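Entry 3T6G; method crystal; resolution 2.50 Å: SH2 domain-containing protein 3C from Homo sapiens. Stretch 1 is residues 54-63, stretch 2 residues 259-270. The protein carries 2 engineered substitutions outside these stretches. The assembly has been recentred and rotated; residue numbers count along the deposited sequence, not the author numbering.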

# COMPACT_ATOMS: atom_id res chain seq x y z
N ALA A 54 -9.81 14.14 -9.51
CA ALA A 54 -9.74 12.70 -9.29
C ALA A 54 -9.10 12.03 -10.48
O ALA A 54 -8.24 11.17 -10.32
CB ALA A 54 -11.13 12.12 -9.05
N ARG A 55 -9.53 12.41 -11.68
CA ARG A 55 -8.97 11.83 -12.88
C ARG A 55 -7.48 12.08 -12.92
O ARG A 55 -6.69 11.20 -13.27
CB ARG A 55 -9.64 12.40 -14.12
CG ARG A 55 -10.89 11.66 -14.54
CD ARG A 55 -11.33 12.12 -15.93
NE ARG A 55 -12.78 12.02 -16.11
CZ ARG A 55 -13.62 13.04 -16.02
NH1 ARG A 55 -13.16 14.27 -15.78
NH2 ARG A 55 -14.92 12.85 -16.20
N HIS A 56 -7.07 13.28 -12.54
CA HIS A 56 -5.65 13.60 -12.59
C HIS A 56 -4.77 12.75 -11.66
O HIS A 56 -3.73 12.28 -12.11
CB HIS A 56 -5.43 15.08 -12.37
CG HIS A 56 -5.70 15.90 -13.60
ND1 HIS A 56 -6.94 15.93 -14.20
CD2 HIS A 56 -4.88 16.64 -14.38
CE1 HIS A 56 -6.88 16.69 -15.28
NE2 HIS A 56 -5.64 17.14 -15.41
N VAL A 57 -5.18 12.56 -10.40
CA VAL A 57 -4.35 11.82 -9.44
C VAL A 57 -4.31 10.36 -9.78
O VAL A 57 -3.32 9.71 -9.51
CB VAL A 57 -4.90 11.78 -8.01
CG1 VAL A 57 -3.86 12.30 -7.03
CG2 VAL A 57 -6.21 12.47 -7.92
N THR A 58 -5.43 9.84 -10.27
CA THR A 58 -5.54 8.46 -10.62
C THR A 58 -4.51 8.16 -11.69
O THR A 58 -3.85 7.12 -11.63
CB THR A 58 -6.91 8.13 -11.16
OG1 THR A 58 -7.86 8.24 -10.11
CG2 THR A 58 -6.93 6.71 -11.69
N LYS A 59 -4.37 9.07 -12.66
CA LYS A 59 -3.43 8.87 -13.75
C LYS A 59 -2.03 8.71 -13.19
O LYS A 59 -1.31 7.76 -13.50
CB LYS A 59 -3.46 10.05 -14.71
CG LYS A 59 -3.13 9.69 -16.15
CD LYS A 59 -1.64 9.71 -16.48
CE LYS A 59 -1.34 10.58 -17.72
NZ LYS A 59 -1.98 10.13 -19.00
N VAL A 60 -1.64 9.66 -12.36
CA VAL A 60 -0.31 9.68 -11.81
C VAL A 60 -0.11 8.47 -10.89
O VAL A 60 0.95 7.87 -10.86
CB VAL A 60 -0.09 10.98 -11.06
CG1 VAL A 60 1.26 11.00 -10.40
CG2 VAL A 60 -0.22 12.17 -12.05
N ASP A 61 -1.16 8.14 -10.14
CA ASP A 61 -1.11 7.07 -9.16
C ASP A 61 -0.76 5.79 -9.90
O ASP A 61 0.10 5.01 -9.48
CB ASP A 61 -2.50 6.89 -8.50
CG ASP A 61 -2.72 7.82 -7.32
OD1 ASP A 61 -1.74 8.44 -6.84
OD2 ASP A 61 -3.90 7.92 -6.86
N CYS A 62 -1.48 5.58 -10.99
CA CYS A 62 -1.33 4.41 -11.81
C CYS A 62 0.01 4.35 -12.55
O CYS A 62 0.52 3.26 -12.84
CB CYS A 62 -2.48 4.36 -12.78
SG CYS A 62 -4.00 3.92 -11.97
N LEU A 63 0.59 5.50 -12.87
CA LEU A 63 1.89 5.48 -13.54
C LEU A 63 2.94 5.03 -12.53
O LEU A 63 3.82 4.23 -12.85
CB LEU A 63 2.23 6.86 -14.13
CG LEU A 63 1.62 7.18 -15.52
CD1 LEU A 63 1.66 8.68 -15.89
CD2 LEU A 63 2.33 6.39 -16.63
N ASN A 259 -9.00 -1.49 -17.12
CA ASN A 259 -9.95 -0.55 -16.55
C ASN A 259 -9.41 0.86 -16.59
O ASN A 259 -10.07 1.77 -17.06
CB ASN A 259 -10.28 -0.91 -15.12
CG ASN A 259 -11.13 -2.14 -15.03
OD1 ASN A 259 -11.77 -2.53 -16.01
ND2 ASN A 259 -11.16 -2.75 -13.85
N ALA A 260 -8.20 1.03 -16.07
CA ALA A 260 -7.59 2.34 -15.98
C ALA A 260 -7.41 2.97 -17.38
O ALA A 260 -7.57 4.17 -17.55
CB ALA A 260 -6.25 2.22 -15.28
N GLU A 261 -7.08 2.16 -18.37
CA GLU A 261 -6.82 2.72 -19.69
C GLU A 261 -8.12 3.10 -20.40
O GLU A 261 -8.18 4.09 -21.14
CB GLU A 261 -5.94 1.79 -20.55
CG GLU A 261 -4.70 2.50 -21.08
CD GLU A 261 -3.71 1.58 -21.79
OE1 GLU A 261 -2.49 1.70 -21.52
OE2 GLU A 261 -4.14 0.76 -22.62
N VAL A 262 -9.16 2.30 -20.15
CA VAL A 262 -10.49 2.57 -20.69
C VAL A 262 -11.18 3.74 -19.98
O VAL A 262 -11.96 4.47 -20.59
CB VAL A 262 -11.40 1.38 -20.52
CG1 VAL A 262 -12.84 1.82 -20.80
CG2 VAL A 262 -10.99 0.31 -21.46
N LYS A 263 -10.90 3.90 -18.70
CA LYS A 263 -11.54 4.94 -17.92
C LYS A 263 -10.91 6.28 -18.24
O LYS A 263 -11.45 7.33 -17.92
CB LYS A 263 -11.40 4.60 -16.43
CG LYS A 263 -12.18 5.51 -15.52
CD LYS A 263 -11.88 5.27 -14.05
CE LYS A 263 -12.52 4.00 -13.54
NZ LYS A 263 -13.89 3.83 -14.06
N LEU A 264 -9.74 6.25 -18.87
CA LEU A 264 -9.00 7.48 -19.13
C LEU A 264 -8.84 7.72 -20.63
O LEU A 264 -8.09 8.61 -21.05
CB LEU A 264 -7.64 7.47 -18.42
CG LEU A 264 -7.72 7.67 -16.89
CD1 LEU A 264 -6.37 7.71 -16.21
CD2 LEU A 264 -8.45 8.95 -16.56
N GLN A 265 -9.53 6.94 -21.45
CA GLN A 265 -9.45 7.17 -22.88
C GLN A 265 -10.20 8.45 -23.23
O GLN A 265 -11.40 8.57 -22.99
CB GLN A 265 -9.91 5.95 -23.70
CG GLN A 265 -11.35 5.50 -23.51
CD GLN A 265 -11.60 4.09 -24.06
OE1 GLN A 265 -10.69 3.27 -24.13
NE2 GLN A 265 -12.84 3.81 -24.44
N GLY A 266 -9.47 9.41 -23.77
CA GLY A 266 -10.04 10.72 -24.03
C GLY A 266 -9.67 11.69 -22.92
O GLY A 266 -10.10 12.84 -22.94
N PHE A 267 -8.89 11.23 -21.95
CA PHE A 267 -8.49 12.13 -20.87
C PHE A 267 -7.66 13.30 -21.40
O PHE A 267 -6.66 13.11 -22.10
CB PHE A 267 -7.76 11.37 -19.74
CG PHE A 267 -7.36 12.25 -18.59
CD1 PHE A 267 -6.11 12.14 -18.01
CD2 PHE A 267 -8.23 13.23 -18.12
CE1 PHE A 267 -5.74 12.96 -16.96
CE2 PHE A 267 -7.86 14.07 -17.08
CZ PHE A 267 -6.61 13.93 -16.50
N GLN A 268 -8.08 14.51 -21.07
CA GLN A 268 -7.35 15.71 -21.48
C GLN A 268 -6.66 16.35 -20.29
O GLN A 268 -7.25 17.17 -19.58
CB GLN A 268 -8.29 16.70 -22.18
CG GLN A 268 -8.79 16.23 -23.55
CD GLN A 268 -9.70 17.25 -24.26
OE1 GLN A 268 -9.83 18.41 -23.84
NE2 GLN A 268 -10.35 16.81 -25.34
N ALA A 269 -5.41 15.96 -20.06
CA ALA A 269 -4.76 16.31 -18.81
C ALA A 269 -4.23 17.73 -18.84
O ALA A 269 -3.71 18.18 -19.85
CB ALA A 269 -3.62 15.34 -18.47
N ARG A 270 -4.37 18.44 -17.72
CA ARG A 270 -3.71 19.72 -17.57
C ARG A 270 -2.38 19.51 -16.87
O ARG A 270 -2.34 19.26 -15.68
CB ARG A 270 -4.56 20.69 -16.76
CG ARG A 270 -6.04 20.61 -17.05
CD ARG A 270 -6.79 21.43 -16.02
NE ARG A 270 -8.07 21.92 -16.52
CZ ARG A 270 -8.46 23.18 -16.39
NH1 ARG A 270 -7.67 24.06 -15.79
NH2 ARG A 270 -9.64 23.57 -16.87

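What does F267 do at the centre of this contact? It covers more surface than any other residue here, and its ring meets H56 edge-to-face: the planes stand at 85°, the centroids 4.6 Å apart, with F267 CZ only 3.0 Å from H56 CE1, over one face of the imidazole. The same phenyl ring also reaches the aliphatic part of R55, where F267 CE2 lies 3.8 Å from R55 CB.

How is H56 held in place? Its CA-to-CB bond points sideways, but the ring end comes nearer to the second stretch. There the backbone of R270 donates a hydrogen bond, R270 N to H56 NE2, at 2.9 Å and a nearly straight 167°. NE2 is therefore the acceptor and carries no proton in this bond, while ND1 is hydrogen-bonded just outside the stretches.

What does L264 add? It packs against the methylene portions of two long side chains one helical turn apart: L264 CD1 is 3.8 Å from K59 CG, and L264 CD2 is 4.2 Å from R55 CG.

How does the chain bring L264 and F267 to the same helix? A type II turn spans them, closed by F267 N to L264 O at 2.9 Å, and G266 accepts the positive phi it requires.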